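Local atomic coordinates of putative fructose-bisphosphate aldolase (Coccidioides immitis, PDB entry 3PM6), a protein that belongs to the class II fructose-bisphosphate aldolase family and folds as a TIM barrel that holds a zinc ion. Residues L58-I63 with P95-R100; H91-E96 with D159-T164. All coordinates share one frame; numbering follows the deposited sequence.

Contact 1. Residues L58-I63 with P95-R100; sequences LFPWAI and PEIIKR
Ile63 and Arg100 pass each other in opposite directions, and the isoleucine methyl CG2 settles over one face of the guanidinium group. It sits over the centre of that plane, with Ile63 CG2 3.5 Å from Arg100 NE. Two torsions bring the groups together. Arg100 sets CG opposite its backbone N (chi1 -179°) and stays extended as far as NE, reaching across to helix 60-66, while Ile63 keeps CG1 beside its own N (chi1 -63°) and thereby presents CG2 to the arginine. The charge is answered beside the contact, where Arg100 NH1 forms a salt bridge with Asp67, just beyond helix 60-66. One turn earlier on each helix the meeting is purely apolar, with Ile97 CG2 3.9 Å from Pro60 CB. No hydrogen bond crosses between the segments. Helix 60-66 and helix 95-103 follow the adjacent barrel strands 54-58 and 85-92. Ile63 also touches Val71 of helix 69-80, which comes between them in sequence; Pro60 rests on Leu89 of strand 85-92, and Ile98 packs against Leu136 and Cys140 of helix 126-141.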
loop_
_atom_site.group_PDB
_atom_site.type_symbol
_atom_site.label_atom_id
_atom_site.label_comp_id
_atom_site.label_asym_id
_atom_site.label_seq_id
_atom_site.Cartn_x
_atom_site.Cartn_y
_atom_site.Cartn_z
ATOM N N LEU A 58 -2.667 11.695 1.309
ATOM C CA LEU A 58 -3.735 10.704 1.362
ATOM C C LEU A 58 -5.047 11.426 1.666
ATOM O O LEU A 58 -5.019 12.487 2.290
ATOM C CB LEU A 58 -3.431 9.640 2.427
ATOM C CG LEU A 58 -2.262 8.680 2.128
ATOM C CD1 LEU A 58 -2.000 7.904 3.399
ATOM C CD2 LEU A 58 -2.609 7.688 0.963
ATOM N N PHE A 59 -6.189 10.874 1.210
ATOM C CA PHE A 59 -7.502 11.423 1.565
ATOM C C PHE A 59 -8.036 10.682 2.786
ATOM O O PHE A 59 -7.484 9.624 3.157
ATOM C CB PHE A 59 -8.497 11.317 0.397
ATOM C CG PHE A 59 -8.111 12.129 -0.791
ATOM C CD1 PHE A 59 -7.898 13.512 -0.687
ATOM C CD2 PHE A 59 -7.934 11.532 -2.020
ATOM C CE1 PHE A 59 -7.510 14.259 -1.794
ATOM C CE2 PHE A 59 -7.563 12.307 -3.136
ATOM C CZ PHE A 59 -7.361 13.660 -3.008
ATOM N N PRO A 60 -9.096 11.225 3.448
ATOM C CA PRO A 60 -9.683 10.448 4.548
ATOM C C PRO A 60 -10.108 9.047 4.126
ATOM O O PRO A 60 -10.132 8.116 4.946
ATOM C CB PRO A 60 -10.923 11.296 4.956
ATOM C CG PRO A 60 -10.495 12.721 4.700
ATOM C CD PRO A 60 -9.398 12.663 3.584
ATOM N N TRP A 61 -10.469 8.912 2.858
ATOM C CA TRP A 61 -10.792 7.614 2.276
ATOM C C TRP A 61 -9.732 6.536 2.528
ATOM O O TRP A 61 -10.079 5.358 2.615
ATOM C CB TRP A 61 -11.015 7.723 0.758
ATOM C CG TRP A 61 -11.142 6.373 0.119
ATOM C CD1 TRP A 61 -12.279 5.618 0.019
ATOM C CD2 TRP A 61 -10.086 5.592 -0.469
ATOM N NE1 TRP A 61 -12.000 4.417 -0.609
ATOM C CE2 TRP A 61 -10.666 4.372 -0.916
ATOM C CE3 TRP A 61 -8.712 5.812 -0.681
ATOM C CZ2 TRP A 61 -9.915 3.370 -1.568
ATOM C CZ3 TRP A 61 -7.966 4.819 -1.310
ATOM C CH2 TRP A 61 -8.573 3.609 -1.753
ATOM N N ALA A 62 -8.459 6.922 2.597
ATOM C CA ALA A 62 -7.410 5.952 2.803
ATOM C C ALA A 62 -7.524 5.298 4.184
ATOM O O ALA A 62 -7.241 4.111 4.353
ATOM C CB ALA A 62 -6.034 6.591 2.609
ATOM N N ILE A 63 -7.971 6.075 5.165
ATOM C CA ILE A 63 -8.208 5.537 6.504
ATOM C C ILE A 63 -9.558 4.761 6.498
ATOM O O ILE A 63 -9.610 3.609 6.958
ATOM C CB ILE A 63 -8.204 6.653 7.543
ATOM C CG1 ILE A 63 -6.822 7.320 7.601
ATOM C CG2 ILE A 63 -8.626 6.120 8.906
ATOM C CD1 ILE A 63 -6.878 8.816 8.059
ATOM N N PRO A 95 -14.183 16.954 11.610
ATOM C CA PRO A 95 -13.420 17.010 12.863
ATOM C C PRO A 95 -13.078 15.620 13.462
ATOM O O PRO A 95 -11.939 15.392 13.921
ATOM C CB PRO A 95 -14.355 17.804 13.786
ATOM C CG PRO A 95 -15.027 18.739 12.840
ATOM C CD PRO A 95 -15.289 17.931 11.603
ATOM N N GLU A 96 -14.038 14.697 13.421
ATOM C CA GLU A 96 -13.843 13.338 13.940
ATOM C C GLU A 96 -12.727 12.585 13.217
ATOM O O GLU A 96 -11.905 11.902 13.835
ATOM C CB GLU A 96 -15.153 12.530 13.883
ATOM N N ILE A 97 -12.675 12.721 11.902
ATOM C CA ILE A 97 -11.629 12.052 11.128
ATOM C C ILE A 97 -10.245 12.656 11.365
ATOM O O ILE A 97 -9.224 11.975 11.281
ATOM C CB ILE A 97 -11.965 12.069 9.629
ATOM C CG1 ILE A 97 -12.937 10.924 9.325
ATOM C CG2 ILE A 97 -10.727 11.810 8.810
ATOM C CD1 ILE A 97 -14.366 11.147 9.748
ATOM N N ILE A 98 -10.213 13.948 11.630
ATOM C CA ILE A 98 -8.949 14.643 11.851
ATOM C C ILE A 98 -8.324 14.108 13.155
ATOM O O ILE A 98 -7.152 13.719 13.191
ATOM C CB ILE A 98 -9.190 16.176 11.836
ATOM C CG1 ILE A 98 -9.461 16.611 10.382
ATOM C CG2 ILE A 98 -8.011 16.963 12.440
ATOM C CD1 ILE A 98 -9.957 18.042 10.207
ATOM N N LYS A 99 -9.125 14.043 14.207
ATOM C CA LYS A 99 -8.641 13.543 15.495
ATOM C C LYS A 99 -8.238 12.088 15.346
ATOM O O LYS A 99 -7.227 11.682 15.885
ATOM C CB LYS A 99 -9.722 13.648 16.547
ATOM C CG LYS A 99 -10.158 15.018 16.800
ATOM C CD LYS A 99 -11.594 14.942 17.304
ATOM C CE LYS A 99 -12.032 16.289 17.741
ATOM N NZ LYS A 99 -11.120 16.740 18.810
ATOM N N ARG A 100 -9.012 11.315 14.587
ATOM C CA ARG A 100 -8.682 9.913 14.387
ATOM C C ARG A 100 -7.332 9.786 13.666
ATOM O O ARG A 100 -6.459 8.980 14.059
ATOM C CB ARG A 100 -9.790 9.206 13.612
ATOM C CG ARG A 100 -9.534 7.702 13.389
ATOM C CD ARG A 100 -10.480 7.092 12.328
ATOM N NE ARG A 100 -10.140 5.690 12.077
ATOM C CZ ARG A 100 -10.897 4.831 11.393
ATOM N NH1 ARG A 100 -10.494 3.582 11.237
ATOM N NH2 ARG A 100 -12.064 5.208 10.877
#

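Contact 2. Residues H91-E96 with D159-T164; sequences HAQDPE and DGVQDT. With ZN (zinc ion), chain S.
At the zinc site of the barrel, Val161 packs its two methyl groups against the imidazole of His91, a metal ligand at the end of strand 85-92. With CG1 opposite its backbone N (chi1 179°) and CG2 beside that N, Val161 lays CG1 over one ring face in a CH-pi contact, 4.1 Å from the centroid and displaced toward the rim, while Val161 CG2 approaches His91 CD2 at 3.7 Å. His91 NE2 binds zinc at 2.1 Å, His196 and His227 being the other protein ligands. Farther along, Gln93 and Gln162 meet with amide planes 78° apart, and the nearest loop atom to Gln93 OE1 is the aliphatic Gln162 CB, at 3.7 Å. Their polar atoms are bridged by water: one molecule joins Gln93 NE2 to the carbonyl of Gln162; two more donate to Gln93 OE1, one also donating to Gln162 OE1 and the other accepting from Gln162 N. A further water donates to both His91 O and Gly160 O, 2.6 Å from the latter. Asp120 OD2 receives Gln93 NE2 as well as His91 ND1, one oxygen serving both side chains. Valine packing and water bridges thus join loop to strand end, while zinc and Asp120 probably restrain the ring's rotation.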
loop_
_atom_site.group_PDB
_atom_site.type_symbol
_atom_site.label_atom_id
_atom_site.label_comp_id
_atom_site.label_asym_id
_atom_site.label_seq_id
_atom_site.Cartn_x
_atom_site.Cartn_y
_atom_site.Cartn_z
ATOM N N HIS A 91 -7.586 17.508 2.511
ATOM C CA HIS A 91 -9.063 17.617 2.550
ATOM C C HIS A 91 -9.748 16.797 3.632
ATOM O O HIS A 91 -10.714 16.091 3.386
ATOM C CB HIS A 91 -9.645 17.351 1.157
ATOM C CG HIS A 91 -9.209 18.399 0.192
ATOM N ND1 HIS A 91 -9.476 19.731 0.413
ATOM C CD2 HIS A 91 -8.398 18.352 -0.890
ATOM C CE1 HIS A 91 -8.902 20.452 -0.527
ATOM N NE2 HIS A 91 -8.238 19.640 -1.323
ATOM N N ALA A 92 -9.234 16.876 4.835
ATOM C CA ALA A 92 -9.930 16.295 5.931
ATOM C C ALA A 92 -11.036 17.282 6.306
ATOM O O ALA A 92 -10.743 18.361 6.820
ATOM C CB ALA A 92 -8.952 16.070 7.080
ATOM N N GLN A 93 -12.288 16.924 6.035
ATOM C CA GLN A 93 -13.384 17.879 6.156
ATOM C C GLN A 93 -14.352 17.556 7.281
ATOM O O GLN A 93 -15.458 18.108 7.330
ATOM C CB GLN A 93 -14.134 18.041 4.817
ATOM C CG GLN A 93 -13.210 18.483 3.653
ATOM C CD GLN A 93 -13.975 18.656 2.335
ATOM O OE1 GLN A 93 -15.064 18.101 2.154
ATOM N NE2 GLN A 93 -13.400 19.432 1.411
ATOM N N ASP A 94 -13.896 16.700 8.196
ATOM C CA ASP A 94 -14.698 16.188 9.311
ATOM C C ASP A 94 -13.819 16.173 10.566
ATOM O O ASP A 94 -12.813 15.485 10.590
ATOM C CB ASP A 94 -15.144 14.758 8.983
ATOM C CG ASP A 94 -16.127 14.159 10.035
ATOM O OD1 ASP A 94 -16.049 14.457 11.265
ATOM O OD2 ASP A 94 -16.993 13.350 9.605
ATOM N N PRO A 95 -14.183 16.954 11.610
ATOM C CA PRO A 95 -13.420 17.010 12.863
ATOM C C PRO A 95 -13.078 15.620 13.462
ATOM O O PRO A 95 -11.939 15.392 13.921
ATOM C CB PRO A 95 -14.355 17.804 13.786
ATOM C CG PRO A 95 -15.027 18.739 12.840
ATOM C CD PRO A 95 -15.289 17.931 11.603
ATOM N N GLU A 96 -14.038 14.697 13.421
ATOM C CA GLU A 96 -13.843 13.338 13.940
ATOM C C GLU A 96 -12.727 12.585 13.217
ATOM O O GLU A 96 -11.905 11.902 13.835
ATOM C CB GLU A 96 -15.153 12.530 13.883
ATOM N N ASP A 159 -12.498 12.570 -6.726
ATOM C CA ASP A 159 -12.564 11.283 -6.068
ATOM C C ASP A 159 -11.837 11.385 -4.727
ATOM O O ASP A 159 -10.633 11.559 -4.707
ATOM C CB ASP A 159 -11.904 10.202 -6.940
ATOM C CG ASP A 159 -12.118 8.800 -6.407
ATOM O OD1 ASP A 159 -13.066 8.576 -5.607
ATOM O OD2 ASP A 159 -11.320 7.910 -6.783
ATOM N N GLY A 160 -12.586 11.311 -3.631
ATOM C CA GLY A 160 -12.033 11.435 -2.284
ATOM C C GLY A 160 -12.215 12.824 -1.687
ATOM O O GLY A 160 -11.867 13.050 -0.508
ATOM N N VAL A 161 -12.739 13.763 -2.486
ATOM C CA VAL A 161 -12.951 15.157 -2.002
ATOM C C VAL A 161 -14.407 15.544 -2.270
ATOM O O VAL A 161 -14.833 15.535 -3.423
ATOM C CB VAL A 161 -11.939 16.151 -2.686
ATOM C CG1 VAL A 161 -12.142 17.633 -2.217
ATOM C CG2 VAL A 161 -10.488 15.704 -2.434
ATOM N N GLN A 162 -15.189 15.826 -1.225
ATOM C CA GLN A 162 -16.638 16.116 -1.417
ATOM C C GLN A 162 -16.935 17.327 -2.330
ATOM O O GLN A 162 -16.214 18.331 -2.275
ATOM C CB GLN A 162 -17.358 16.270 -0.076
ATOM C CG GLN A 162 -18.920 16.190 -0.155
ATOM C CD GLN A 162 -19.619 16.866 1.050
ATOM O OE1 GLN A 162 -19.395 16.508 2.205
ATOM N NE2 GLN A 162 -20.473 17.843 0.765
ATOM N N ASP A 163 -17.954 17.166 -3.197
ATOM C CA ASP A 163 -18.699 18.243 -3.921
ATOM C C ASP A 163 -18.950 19.502 -3.067
ATOM O O ASP A 163 -19.074 19.404 -1.853
ATOM C CB ASP A 163 -20.110 17.734 -4.486
ATOM C CG ASP A 163 -21.081 17.135 -3.376
ATOM O OD1 ASP A 163 -20.823 15.938 -2.991
ATOM O OD2 ASP A 163 -22.113 17.778 -2.884
ATOM N N THR A 164 -19.065 20.665 -3.731
ATOM C CA THR A 164 -19.553 21.904 -3.107
ATOM C C THR A 164 -20.911 22.317 -3.705
ATOM O O THR A 164 -21.253 23.515 -3.770
ATOM C CB THR A 164 -18.588 23.052 -3.306
ATOM O OG1 THR A 164 -18.419 23.259 -4.711
ATOM C CG2 THR A 164 -17.226 22.782 -2.592
HETATM ZN ZN ZN S . -7.318 20.371 -3.071
HETATM O O HOH W 1 -12.299 14.882 1.322
HETATM O O HOH W 2 -14.534 20.185 -1.100
HETATM O O HOH W 3 -17.430 17.549 3.707
HETATM O O HOH W 4 -14.668 15.391 1.663
#

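Overall arrangement
Helix 95-103 is used by both contacts, whose centres are about 9 Å apart and which share Pro95 and Glu96. Contact 1 lies on the helical layer around the barrel: apolar groups and one arginine face meet with no hydrogen bond between the segments, and burial runs from the enclosed Ile63 to the exposed Arg100. Contact 2 stands at the barrel mouth, where a loop rather than a helix is the partner; its buried end adjoins the metal, whereas at its glutamine end Gln162 is exposed and Gln93 partly so, with waters bridging them. Phe59 links them directly, its CE1 lying 3.4 Å from Val161 CG2, so the segment that begins one contact also backs the valine of the other.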